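Local coordinates for acyl-[acyl-carrier-protein]--UDP-N-acetylglucosamine O-acyltransferase (Helicobacter pylori, PDB 1J2Z) that transfers an R-3-hydroxyacyl chain from acyl carrier protein to UDP-N-acetylglucosamine, the first step of lipid A biosynthesis, and works as a homotrimer of left-handed beta-helices, at residues 180-185 / 189-194. Residues are numbered along the deposited sequence; the frame is centred on the assembly and turned at random.
Sequences YCTVEG and FIRGLN
E184 reaches across the hairpin to R191, with OE1 of its carboxylate over one face of the guanidinium group. E184 OE1 is 2.9 Å from R191 NE but stands above the guanidinium plane, off the line of any N-H, so this is an electrostatic salt bridge without a hydrogen bond. The two flat groups are turned 74° against each other. R191 CD packs 3.4 Å from E184 CB, and the bend at chi3 (59°) turns NE toward E184 OE1. On the same side of the hairpin, the F189 ring lies against the strand backbone: E184 O sits over one ring face, toward the rim, and also accepts the F189 backbone N-H. E184 N returns the bond to F189 O, closing an antiparallel hydrogen-bonded pair.

V183 and I190 point to the other face, where V183 CG2 meets I190 CG1 at 4.2 Å. I190 CG2 also rests 3.9 Å from C181 CB, while C181 SG touches L193 CD2 further along. Near the chain's corner at G192, T182 N bonds to G192 O (3.0 Å), T182 O takes the R191 N-H, and T182 OG1 adds a weak bond to that same glycine oxygen. Chi1 of T182 (59°) puts OG1 between the backbone N and the carbonyl carbon, toward G192 O, and leaves CG2 beside the backbone N, 3.4 Å from N194 CA. The bond nearest the helix runs from N194 N to Y180 O (2.6 Å, nearly straight); N194 is the N-cap of helix 195-201.

Strand 181-184 pairs in parallel with strand 166-167 of the left-handed beta-helix, with C181 and V183 both bonded to the backbone of M166, and strand 189-191 forms the antiparallel edge. The side chains of C181 and L193 both touch Y214 of helix 204-217, joining the last part of the beta-helix to the C-terminal helices.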
loop_
_atom_site.group_PDB
_atom_site.type_symbol
_atom_site.label_atom_id
_atom_site.label_comp_id
_atom_site.label_asym_id
_atom_site.label_seq_id
_atom_site.Cartn_x
_atom_site.Cartn_y
_atom_site.Cartn_z
ATOM N N TYR A 180 -20.182 -11.803 -14.098
ATOM C CA TYR A 180 -20.166 -12.982 -13.239
ATOM C C TYR A 180 -18.907 -13.851 -13.246
ATOM O O TYR A 180 -18.963 -15.025 -12.877
ATOM C CB TYR A 180 -21.395 -13.839 -13.554
ATOM C CG TYR A 180 -22.694 -13.074 -13.408
ATOM C CD1 TYR A 180 -23.434 -12.686 -14.526
ATOM C CD2 TYR A 180 -23.167 -12.708 -12.147
ATOM C CE1 TYR A 180 -24.615 -11.950 -14.387
ATOM C CE2 TYR A 180 -24.338 -11.979 -11.998
ATOM C CZ TYR A 180 -25.056 -11.602 -13.118
ATOM O OH TYR A 180 -26.213 -10.874 -12.956
ATOM N N CYS A 181 -17.773 -13.283 -13.647
ATOM C CA CYS A 181 -16.525 -14.039 -13.677
ATOM C C CYS A 181 -15.620 -13.746 -12.490
ATOM O O CYS A 181 -15.661 -12.661 -11.918
ATOM C CB CYS A 181 -15.746 -13.738 -14.957
ATOM S SG CYS A 181 -16.561 -14.279 -16.449
ATOM N N THR A 182 -14.808 -14.729 -12.119
ATOM C CA THR A 182 -13.859 -14.565 -11.027
ATOM C C THR A 182 -12.490 -14.476 -11.687
ATOM O O THR A 182 -12.186 -15.239 -12.604
ATOM C CB THR A 182 -13.881 -15.763 -10.065
ATOM O OG1 THR A 182 -13.567 -16.962 -10.784
ATOM C CG2 THR A 182 -15.242 -15.899 -9.427
ATOM N N VAL A 183 -11.673 -13.539 -11.228
ATOM C CA VAL A 183 -10.344 -13.329 -11.791
ATOM C C VAL A 183 -9.263 -13.418 -10.719
ATOM O O VAL A 183 -9.524 -13.180 -9.539
ATOM C CB VAL A 183 -10.264 -11.949 -12.474
ATOM C CG1 VAL A 183 -8.871 -11.713 -13.039
ATOM C CG2 VAL A 183 -11.300 -11.867 -13.580
ATOM N N GLU A 184 -8.047 -13.752 -11.143
ATOM C CA GLU A 184 -6.923 -13.882 -10.223
ATOM C C GLU A 184 -5.599 -13.983 -10.979
ATOM O O GLU A 184 -5.572 -14.377 -12.145
ATOM C CB GLU A 184 -7.126 -15.128 -9.361
ATOM C CG GLU A 184 -6.009 -15.427 -8.383
ATOM C CD GLU A 184 -6.322 -16.626 -7.506
ATOM O OE1 GLU A 184 -6.499 -17.737 -8.052
ATOM O OE2 GLU A 184 -6.397 -16.453 -6.270
ATOM N N GLY A 185 -4.505 -13.617 -10.314
ATOM C CA GLY A 185 -3.195 -13.703 -10.938
ATOM C C GLY A 185 -2.527 -12.371 -11.196
ATOM O O GLY A 185 -3.203 -11.349 -11.330
ATOM N N PHE A 189 -6.323 -13.401 -15.046
ATOM C CA PHE A 189 -7.085 -14.154 -16.045
ATOM C C PHE A 189 -8.343 -14.723 -15.383
ATOM O O PHE A 189 -8.423 -14.795 -14.156
ATOM C CB PHE A 189 -6.231 -15.294 -16.612
ATOM C CG PHE A 189 -5.744 -16.264 -15.570
ATOM C CD1 PHE A 189 -6.580 -17.267 -15.085
ATOM C CD2 PHE A 189 -4.459 -16.155 -15.048
ATOM C CE1 PHE A 189 -6.141 -18.147 -14.092
ATOM C CE2 PHE A 189 -4.011 -17.030 -14.055
ATOM C CZ PHE A 189 -4.855 -18.027 -13.577
ATOM N N ILE A 190 -9.318 -15.130 -16.193
ATOM C CA ILE A 190 -10.569 -15.682 -15.674
ATOM C C ILE A 190 -10.416 -17.140 -15.248
ATOM O O ILE A 190 -10.001 -17.984 -16.037
ATOM C CB ILE A 190 -11.694 -15.573 -16.732
ATOM C CG1 ILE A 190 -11.900 -14.102 -17.112
ATOM C CG2 ILE A 190 -12.988 -16.170 -16.187
ATOM C CD1 ILE A 190 -12.860 -13.888 -18.262
ATOM N N ARG A 191 -10.766 -17.429 -13.996
ATOM C CA ARG A 191 -10.649 -18.779 -13.449
ATOM C C ARG A 191 -11.970 -19.521 -13.337
ATOM O O ARG A 191 -11.999 -20.682 -12.932
ATOM C CB ARG A 191 -10.007 -18.734 -12.061
ATOM C CG ARG A 191 -8.563 -18.290 -12.050
ATOM C CD ARG A 191 -8.021 -18.128 -10.630
ATOM N NE ARG A 191 -8.086 -19.355 -9.836
ATOM C CZ ARG A 191 -9.157 -19.766 -9.161
ATOM N NH1 ARG A 191 -10.273 -19.050 -9.170
ATOM N NH2 ARG A 191 -9.109 -20.895 -8.469
ATOM N N GLY A 192 -13.062 -18.854 -13.682
ATOM C CA GLY A 192 -14.361 -19.491 -13.593
ATOM C C GLY A 192 -15.444 -18.471 -13.334
ATOM O O GLY A 192 -15.260 -17.284 -13.613
ATOM N N LEU A 193 -16.573 -18.919 -12.798
ATOM C CA LEU A 193 -17.679 -18.012 -12.520
ATOM C C LEU A 193 -17.851 -17.699 -11.041
ATOM O O LEU A 193 -17.483 -18.491 -10.173
ATOM C CB LEU A 193 -18.986 -18.584 -13.070
ATOM C CG LEU A 193 -19.069 -18.819 -14.582
ATOM C CD1 LEU A 193 -20.513 -19.142 -14.960
ATOM C CD2 LEU A 193 -18.596 -17.581 -15.331
ATOM N N ASN A 194 -18.419 -16.529 -10.771
ATOM C CA ASN A 194 -18.677 -16.072 -9.412
ATOM C C ASN A 194 -19.993 -16.704 -8.976
ATOM O O ASN A 194 -21.016 -16.031 -8.844
ATOM C CB ASN A 194 -18.781 -14.545 -9.393
ATOM C CG ASN A 194 -18.835 -13.979 -7.991
ATOM O OD1 ASN A 194 -18.809 -12.762 -7.803
ATOM N ND2 ASN A 194 -18.915 -14.856 -6.998
#